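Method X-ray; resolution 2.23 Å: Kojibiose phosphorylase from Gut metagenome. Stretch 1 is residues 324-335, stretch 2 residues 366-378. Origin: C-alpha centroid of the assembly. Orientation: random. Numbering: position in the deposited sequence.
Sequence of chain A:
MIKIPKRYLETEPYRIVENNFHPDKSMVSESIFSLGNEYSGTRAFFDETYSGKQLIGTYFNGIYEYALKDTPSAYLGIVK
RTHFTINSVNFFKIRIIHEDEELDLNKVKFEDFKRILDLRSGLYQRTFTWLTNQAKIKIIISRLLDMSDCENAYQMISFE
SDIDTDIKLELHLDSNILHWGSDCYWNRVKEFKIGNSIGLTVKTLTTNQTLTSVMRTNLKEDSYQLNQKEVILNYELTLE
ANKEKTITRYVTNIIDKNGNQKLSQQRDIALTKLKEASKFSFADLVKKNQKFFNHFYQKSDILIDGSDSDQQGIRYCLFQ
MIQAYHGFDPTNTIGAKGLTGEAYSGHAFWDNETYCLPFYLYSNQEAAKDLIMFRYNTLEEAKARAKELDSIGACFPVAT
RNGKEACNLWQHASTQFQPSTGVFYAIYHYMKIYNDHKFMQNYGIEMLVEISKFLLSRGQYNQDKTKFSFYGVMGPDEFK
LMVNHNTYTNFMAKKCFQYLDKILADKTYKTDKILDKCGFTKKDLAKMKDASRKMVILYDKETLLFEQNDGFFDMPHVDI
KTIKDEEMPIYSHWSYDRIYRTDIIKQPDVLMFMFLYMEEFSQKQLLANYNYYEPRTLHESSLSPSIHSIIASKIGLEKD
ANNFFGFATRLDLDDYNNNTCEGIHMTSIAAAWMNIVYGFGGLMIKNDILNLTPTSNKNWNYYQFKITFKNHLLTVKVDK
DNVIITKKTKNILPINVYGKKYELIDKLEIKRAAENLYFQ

Stretch 1 324-335: AYHGFDPTNTIG
Stretch 2, residues 366-378: EAAKDLIMFRYNT

A loop with no regular secondary structure is joined to a helix by a single direct hydrogen bond, although 643 Å² is buried between them: N377 ND2 donates to P330 O at 3.1 Å, with an N-H...O angle of 147°. N377 (chi1 m) lies just past the end of helix 366-376, where its amide can reach back to the loop.

From G327 to T331 the loop advances with the helix: G327 CA lies 3.8 Å from A367 CA, P330 CA 4.4 Å from D370 CA, and T331 CA 4.6 Å from F374 CA. It then turns back, T333 CA lying 5.9 Å from L371 CA. G327 permits the closest approach: its phi/psi of 85/29 favours glycine, and a CB there would sit about 3.1 Å from A367 N. Its carbonyl O stands 3.1 Å from D370 OD2, two acceptors and not a hydrogen bond.

Y325 (phi/psi -159/134, chi1 -146°, chi2 74°) points toward the helix. L371 (m, t) covers one ring face, its CD2 3.8 Å from the Y325 ring centroid, while A367 O lies near the ring plane, 3.3 Å from Y325 CE2. The small A367 leaves room for this edge, and Y325 OH donates to N332 O of its own loop at 2.7 Å.

In the type I turn D329 to N332, N332 N bonds D329 O at 2.9 Å, and D329 OD1 (chi1 t) accepts from T331 N at 2.8 Å and T331 OG1 at 2.7 Å. At the second position, where proline's restricted phi (here -73°) fits, P330 CB packs 3.7 Å from M373 CB.

T333 (-143/173, chi1 t) sets its CB 3.7 Å from the centroid of the F374 ring (chi1 159°, chi2 70°), over the face. T333 OG1 donates to a water at 3.2 Å, which donates to L371 O at 3.1 Å. I334 (m, t) packs CG1 3.8 Å from L371 CD2.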

ATOM      1  N   ALA A 324      31.518  13.206   1.819  1.00 29.07           N
ATOM      2  CA  ALA A 324      30.325  12.823   1.034  1.00 29.24           C
ATOM      3  C   ALA A 324      30.449  13.265  -0.432  1.00 29.47           C
ATOM      4  O   ALA A 324      29.963  12.526  -1.301  1.00 29.50           O
ATOM      5  CB  ALA A 324      29.091  13.397   1.679  1.00 29.33           C
ATOM      6  N   TYR A 325      31.011  14.447  -0.707  1.00 29.65           N
ATOM      7  CA  TYR A 325      31.038  15.034  -2.075  1.00 29.84           C
ATOM      8  C   TYR A 325      32.141  16.087  -2.212  1.00 30.40           C
ATOM      9  O   TYR A 325      32.258  16.951  -1.342  1.00 29.79           O
ATOM     10  CB  TYR A 325      29.696  15.698  -2.374  1.00 29.35           C
ATOM     11  CG  TYR A 325      29.266  15.596  -3.812  1.00 29.23           C
ATOM     12  CD1 TYR A 325      28.798  14.404  -4.309  1.00 28.45           C
ATOM     13  CD2 TYR A 325      29.345  16.671  -4.678  1.00 29.25           C
ATOM     14  CE1 TYR A 325      28.422  14.274  -5.628  1.00 28.61           C
ATOM     15  CE2 TYR A 325      28.970  16.558  -6.013  1.00 29.33           C
ATOM     16  CZ  TYR A 325      28.490  15.352  -6.491  1.00 29.16           C
ATOM     17  OH  TYR A 325      28.063  15.210  -7.785  1.00 28.50           O
ATOM     18  N   HIS A 326      32.918  16.052  -3.290  1.00 31.34           N
ATOM     19  CA  HIS A 326      33.890  17.146  -3.563  1.00 31.81           C
ATOM     20  C   HIS A 326      33.996  17.446  -5.062  1.00 32.90           C
ATOM     21  O   HIS A 326      34.955  18.118  -5.437  1.00 33.70           O
ATOM     22  CB  HIS A 326      35.243  16.828  -2.915  1.00 32.10           C
ATOM     23  CG  HIS A 326      35.968  15.668  -3.525  1.00 32.27           C
ATOM     24  ND1 HIS A 326      35.729  14.368  -3.153  1.00 31.87           N
ATOM     25  CD2 HIS A 326      36.944  15.620  -4.464  1.00 32.80           C
ATOM     26  CE1 HIS A 326      36.523  13.566  -3.848  1.00 32.34           C
ATOM     27  NE2 HIS A 326      37.280  14.304  -4.661  1.00 32.68           N
ATOM     28  N   GLY A 327      33.042  16.993  -5.884  1.00 33.06           N
ATOM     29  CA  GLY A 327      33.034  17.272  -7.326  1.00 33.75           C
ATOM     30  C   GLY A 327      33.895  16.282  -8.087  1.00 34.88           C
ATOM     31  O   GLY A 327      34.425  16.649  -9.152  1.00 35.71           O
ATOM     32  N   PHE A 328      34.047  15.059  -7.587  1.00 34.79           N
ATOM     33  CA  PHE A 328      34.857  14.027  -8.276  1.00 35.54           C
ATOM     34  C   PHE A 328      34.164  13.586  -9.569  1.00 35.63           C
ATOM     35  O   PHE A 328      34.878  13.265 -10.523  1.00 35.63           O
ATOM     36  CB  PHE A 328      35.091  12.795  -7.404  1.00 36.55           C
ATOM     37  CG  PHE A 328      35.979  11.773  -8.066  1.00 37.24           C
ATOM     38  CD1 PHE A 328      37.353  11.982  -8.149  1.00 37.72           C
ATOM     39  CD2 PHE A 328      35.445  10.617  -8.619  1.00 38.04           C
ATOM     40  CE1 PHE A 328      38.180  11.059  -8.770  1.00 37.99           C
ATOM     41  CE2 PHE A 328      36.272   9.701  -9.257  1.00 38.79           C
ATOM     42  CZ  PHE A 328      37.634   9.919  -9.324  1.00 38.88           C
ATOM     43  N   ASP A 329      32.831  13.550  -9.599  1.00 34.91           N
ATOM     44  CA  ASP A 329      32.077  12.890 -10.698  1.00 35.42           C
ATOM     45  C   ASP A 329      30.688  13.498 -10.876  1.00 34.94           C
ATOM     46  O   ASP A 329      29.846  13.366  -9.997  1.00 35.41           O
ATOM     47  CB  ASP A 329      31.937  11.396 -10.425  1.00 35.13           C
ATOM     48  CG  ASP A 329      31.395  10.587 -11.603  1.00 35.48           C
ATOM     49  OD1 ASP A 329      30.789  11.185 -12.524  1.00 36.06           O
ATOM     50  OD2 ASP A 329      31.588   9.363 -11.589  1.00 34.91           O
ATOM     51  N   PRO A 330      30.378  14.071 -12.059  1.00 35.20           N
ATOM     52  CA  PRO A 330      29.068  14.662 -12.331  1.00 34.68           C
ATOM     53  C   PRO A 330      27.935  13.642 -12.522  1.00 34.39           C
ATOM     54  O   PRO A 330      26.826  14.077 -12.848  1.00 34.92           O
ATOM     55  CB  PRO A 330      29.269  15.426 -13.661  1.00 35.22           C
ATOM     56  CG  PRO A 330      30.398  14.676 -14.358  1.00 35.93           C
ATOM     57  CD  PRO A 330      31.271  14.145 -13.234  1.00 35.95           C
ATOM     58  N   THR A 331      28.220  12.341 -12.366  1.00 34.29           N
ATOM     59  CA  THR A 331      27.205  11.256 -12.279  1.00 33.91           C
ATOM     60  C   THR A 331      27.117  10.735 -10.835  1.00 32.90           C
ATOM     61  O   THR A 331      26.487   9.676 -10.622  1.00 33.25           O
ATOM     62  CB  THR A 331      27.492  10.139 -13.303  1.00 34.11           C
ATOM     63  OG1 THR A 331      28.721   9.488 -12.966  1.00 33.19           O
ATOM     64  CG2 THR A 331      27.588  10.666 -14.719  1.00 34.43           C
ATOM     65  N   ASN A 332      27.728  11.414  -9.869  1.00 32.75           N
ATOM     66  CA  ASN A 332      27.683  10.997  -8.440  1.00 32.14           C
ATOM     67  C   ASN A 332      26.694  11.896  -7.707  1.00 32.12           C
ATOM     68  O   ASN A 332      26.486  13.029  -8.157  1.00 31.65           O
ATOM     69  CB  ASN A 332      29.048  11.039  -7.751  1.00 32.29           C
ATOM     70  CG  ASN A 332      29.902   9.818  -8.016  1.00 32.36           C
ATOM     71  OD1 ASN A 332      29.415   8.819  -8.543  1.00 33.69           O
ATOM     72  ND2 ASN A 332      31.179   9.899  -7.678  1.00 31.55           N
ATOM     73  N   THR A 333      26.118  11.407  -6.611  1.00 32.31           N
ATOM     74  CA  THR A 333      25.210  12.207  -5.762  1.00 32.34           C
ATOM     75  C   THR A 333      25.438  11.834  -4.297  1.00 32.00           C
ATOM     76  O   THR A 333      26.188  10.887  -4.020  1.00 32.59           O
ATOM     77  CB  THR A 333      23.747  12.015  -6.185  1.00 32.23           C
ATOM     78  OG1 THR A 333      22.930  12.975  -5.508  1.00 32.84           O
ATOM     79  CG2 THR A 333      23.241  10.632  -5.862  1.00 32.58           C
ATOM     80  N   ILE A 334      24.792  12.575  -3.410  1.00 30.87           N
ATOM     81  CA  ILE A 334      24.842  12.370  -1.939  1.00 30.32           C
ATOM     82  C   ILE A 334      23.667  11.460  -1.550  1.00 30.32           C
ATOM     83  O   ILE A 334      22.510  11.839  -1.824  1.00 30.34           O
ATOM     84  CB  ILE A 334      24.788  13.739  -1.234  1.00 29.46           C
ATOM     85  CG1 ILE A 334      25.929  14.643  -1.709  1.00 29.46           C
ATOM     86  CG2 ILE A 334      24.770  13.573   0.269  1.00 29.65           C
ATOM     87  CD1 ILE A 334      26.008  15.972  -1.025  1.00 29.65           C
ATOM     88  N   GLY A 335      23.956  10.317  -0.932  1.00 30.13           N
ATOM     89  CA  GLY A 335      22.948   9.488  -0.245  1.00 29.94           C
ATOM     90  C   GLY A 335      22.532  10.080   1.108  1.00 29.45           C
ATOM     91  O   GLY A 335      23.354  10.746   1.773  1.00 28.48           O
ATOM     92  N   GLU A 366      32.431  23.411  -8.217  1.00 36.23           N
ATOM     93  CA  GLU A 366      32.467  22.165  -9.021  1.00 37.86           C
ATOM     94  C   GLU A 366      31.603  21.103  -8.316  1.00 36.27           C
ATOM     95  O   GLU A 366      30.874  20.369  -8.998  1.00 35.67           O
ATOM     96  CB  GLU A 366      33.932  21.761  -9.217  1.00 40.11           C
ATOM     97  CG  GLU A 366      34.157  20.667 -10.253  1.00 42.60           C
ATOM     98  CD  GLU A 366      33.721  20.974 -11.688  1.00 44.77           C
ATOM     99  OE1 GLU A 366      33.476  22.171 -12.028  1.00 45.73           O
ATOM    100  OE2 GLU A 366      33.633  19.997 -12.480  1.00 46.70           O
ATOM    101  N   ALA A 367      31.647  21.040  -6.988  1.00 35.26           N
ATOM    102  CA  ALA A 367      30.766  20.152  -6.206  1.00 34.85           C
ATOM    103  C   ALA A 367      29.306  20.594  -6.379  1.00 34.71           C
ATOM    104  O   ALA A 367      28.479  19.725  -6.725  1.00 34.51           O
ATOM    105  CB  ALA A 367      31.197  20.123  -4.764  1.00 34.93           C
ATOM    106  N   ALA A 368      28.992  21.879  -6.190  1.00 33.67           N
ATOM    107  CA  ALA A 368      27.620  22.423  -6.371  1.00 33.69           C
ATOM    108  C   ALA A 368      27.114  22.082  -7.780  1.00 34.01           C
ATOM    109  O   ALA A 368      26.011  21.547  -7.911  1.00 33.16           O
ATOM    110  CB  ALA A 368      27.592  23.912  -6.137  1.00 33.15           C
ATOM    111  N   LYS A 369      27.899  22.385  -8.808  1.00 35.23           N
ATOM    112  CA  LYS A 369      27.506  22.144 -10.226  1.00 36.51           C
ATOM    113  C   LYS A 369      27.327  20.636 -10.477  1.00 35.39           C
ATOM    114  O   LYS A 369      26.373  20.273 -11.179  1.00 34.70           O
ATOM    115  CB  LYS A 369      28.530  22.778 -11.174  1.00 39.46           C
ATOM    116  CG  LYS A 369      28.420  22.373 -12.638  1.00 42.16           C
ATOM    117  CD  LYS A 369      28.785  23.471 -13.641  1.00 45.39           C
ATOM    118  CE  LYS A 369      30.170  23.325 -14.248  1.00 48.66           C
ATOM    119  NZ  LYS A 369      30.616  24.589 -14.896  1.00 50.91           N
ATOM    120  N   ASP A 370      28.185  19.785  -9.898  1.00 34.63           N
ATOM    121  CA  ASP A 370      28.150  18.310 -10.097  1.00 33.40           C
ATOM    122  C   ASP A 370      26.878  17.727  -9.483  1.00 33.47           C
ATOM    123  O   ASP A 370      26.266  16.846 -10.135  1.00 33.13           O
ATOM    124  CB  ASP A 370      29.431  17.633  -9.614  1.00 32.83           C
ATOM    125  CG  ASP A 370      30.528  17.624 -10.673  1.00 33.47           C
ATOM    126  OD1 ASP A 370      30.271  18.167 -11.751  1.00 33.19           O
ATOM    127  OD2 ASP A 370      31.641  17.088 -10.412  1.00 33.53           O
ATOM    128  N   LEU A 371      26.464  18.215  -8.310  1.00 33.49           N
ATOM    129  CA  LEU A 371      25.174  17.813  -7.693  1.00 33.75           C
ATOM    130  C   LEU A 371      24.026  18.038  -8.686  1.00 34.12           C
ATOM    131  O   LEU A 371      23.196  17.120  -8.819  1.00 34.78           O
ATOM    132  CB  LEU A 371      24.947  18.575  -6.387  1.00 33.39           C
ATOM    133  CG  LEU A 371      25.727  18.020  -5.211  1.00 33.35           C
ATOM    134  CD1 LEU A 371      25.548  18.884  -3.977  1.00 33.82           C
ATOM    135  CD2 LEU A 371      25.299  16.598  -4.919  1.00 33.40           C
ATOM    136  N   ILE A 372      23.984  19.177  -9.392  1.00 34.53           N
ATOM    137  CA  ILE A 372      22.925  19.442 -10.413  1.00 33.90           C
ATOM    138  C   ILE A 372      23.159  18.573 -11.664  1.00 34.40           C
ATOM    139  O   ILE A 372      22.165  18.099 -12.229  1.00 33.97           O
ATOM    140  CB  ILE A 372      22.836  20.934 -10.711  1.00 34.28           C
ATOM    141  CG1 ILE A 372      22.444  21.706  -9.453  1.00 34.72           C
ATOM    142  CG2 ILE A 372      21.877  21.213 -11.847  1.00 35.40           C
ATOM    143  CD1 ILE A 372      23.070  23.088  -9.367  1.00 35.08           C
ATOM    144  N   MET A 373      24.410  18.308 -12.052  1.00 34.56           N
ATOM    145  CA  MET A 373      24.727  17.518 -13.280  1.00 34.38           C
ATOM    146  C   MET A 373      24.269  16.078 -13.059  1.00 33.81           C
ATOM    147  O   MET A 373      23.809  15.409 -14.034  1.00 33.20           O
ATOM    148  CB  MET A 373      26.225  17.523 -13.608  1.00 34.74           C
ATOM    149  CG  MET A 373      26.742  18.836 -14.182  1.00 35.37           C
ATOM    150  SD  MET A 373      25.777  19.516 -15.521  1.00 36.09           S
ATOM    151  CE  MET A 373      25.862  18.180 -16.707  1.00 36.34           C
ATOM    152  N   PHE A 374      24.336  15.610 -11.815  1.00 33.03           N
ATOM    153  CA  PHE A 374      23.781  14.278 -11.498  1.00 33.01           C
ATOM    154  C   PHE A 374      22.349  14.234 -12.030  1.00 32.89           C
ATOM    155  O   PHE A 374      21.975  13.188 -12.592  1.00 33.67           O
ATOM    156  CB  PHE A 374      23.822  13.942 -10.008  1.00 32.80           C
ATOM    157  CG  PHE A 374      22.834  12.860  -9.663  1.00 33.15           C
ATOM    158  CD1 PHE A 374      23.035  11.553 -10.079  1.00 33.46           C
ATOM    159  CD2 PHE A 374      21.667  13.163  -8.990  1.00 33.29           C
ATOM    160  CE1 PHE A 374      22.119  10.560  -9.775  1.00 33.68           C
ATOM    161  CE2 PHE A 374      20.742  12.174  -8.700  1.00 33.91           C
ATOM    162  CZ  PHE A 374      20.971  10.872  -9.093  1.00 33.78           C
ATOM    163  N   ARG A 375      21.577  15.306 -11.820  1.00 32.50           N
ATOM    164  CA  ARG A 375      20.146  15.391 -12.227  1.00 33.25           C
ATOM    165  C   ARG A 375      20.043  15.563 -13.746  1.00 33.99           C
ATOM    166  O   ARG A 375      19.135  14.991 -14.339  1.00 34.03           O
ATOM    167  CB  ARG A 375      19.429  16.526 -11.491  1.00 33.10           C
ATOM    168  CG  ARG A 375      19.400  16.344  -9.981  1.00 32.93           C
ATOM    169  CD  ARG A 375      18.677  15.084  -9.511  1.00 33.03           C
ATOM    170  NE  ARG A 375      18.361  15.156  -8.082  1.00 32.90           N
ATOM    171  CZ  ARG A 375      17.639  14.280  -7.396  1.00 32.33           C
ATOM    172  NH1 ARG A 375      17.128  13.216  -7.984  1.00 32.30           N
ATOM    173  NH2 ARG A 375      17.429  14.471  -6.105  1.00 32.51           N
ATOM    174  N   TYR A 376      20.913  16.358 -14.357  1.00 35.37           N
ATOM    175  CA  TYR A 376      20.930  16.503 -15.830  1.00 36.93           C
ATOM    176  C   TYR A 376      21.151  15.112 -16.426  1.00 36.44           C
ATOM    177  O   TYR A 376      20.460  14.747 -17.381  1.00 37.13           O
ATOM    178  CB  TYR A 376      21.984  17.491 -16.339  1.00 38.88           C
ATOM    179  CG  TYR A 376      21.906  17.599 -17.837  1.00 41.28           C
ATOM    180  CD1 TYR A 376      20.929  18.368 -18.448  1.00 42.14           C
ATOM    181  CD2 TYR A 376      22.696  16.790 -18.640  1.00 43.05           C
ATOM    182  CE1 TYR A 376      20.790  18.389 -19.827  1.00 44.60           C
ATOM    183  CE2 TYR A 376      22.573  16.799 -20.020  1.00 44.68           C
ATOM    184  CZ  TYR A 376      21.614  17.595 -20.617  1.00 45.89           C
ATOM    185  OH  TYR A 376      21.516  17.587 -21.978  1.00 47.73           O
ATOM    186  N   ASN A 377      22.049  14.330 -15.835  1.00 35.60           N
ATOM    187  CA  ASN A 377      22.486  13.038 -16.419  1.00 35.33           C
ATOM    188  C   ASN A 377      21.461  11.944 -16.104  1.00 35.69           C
ATOM    189  O   ASN A 377      21.685  10.819 -16.572  1.00 35.50           O
ATOM    190  CB  ASN A 377      23.911  12.681 -15.988  1.00 34.89           C
ATOM    191  CG  ASN A 377      24.954  13.582 -16.611  1.00 35.16           C
ATOM    192  OD1 ASN A 377      24.881  13.891 -17.801  1.00 36.45           O
ATOM    193  ND2 ASN A 377      25.933  14.004 -15.829  1.00 34.91           N
ATOM    194  N   THR A 378      20.409  12.245 -15.331  1.00 35.63           N
ATOM    195  CA  THR A 378      19.286  11.312 -15.031  1.00 35.81           C
ATOM    196  C   THR A 378      17.977  11.927 -15.541  1.00 36.06           C
ATOM    197  O   THR A 378      16.909  11.481 -15.084  1.00 35.60           O
ATOM    198  CB  THR A 378      19.195  10.963 -13.535  1.00 35.22           C
ATOM    199  OG1 THR A 378      19.368  12.148 -12.750  1.00 34.58           O
ATOM    200  CG2 THR A 378      20.221   9.925 -13.144  1.00 35.23           C
TER
HETATM  201  O   HOH W   1      21.731  15.707  -6.524  1.00 44.97           O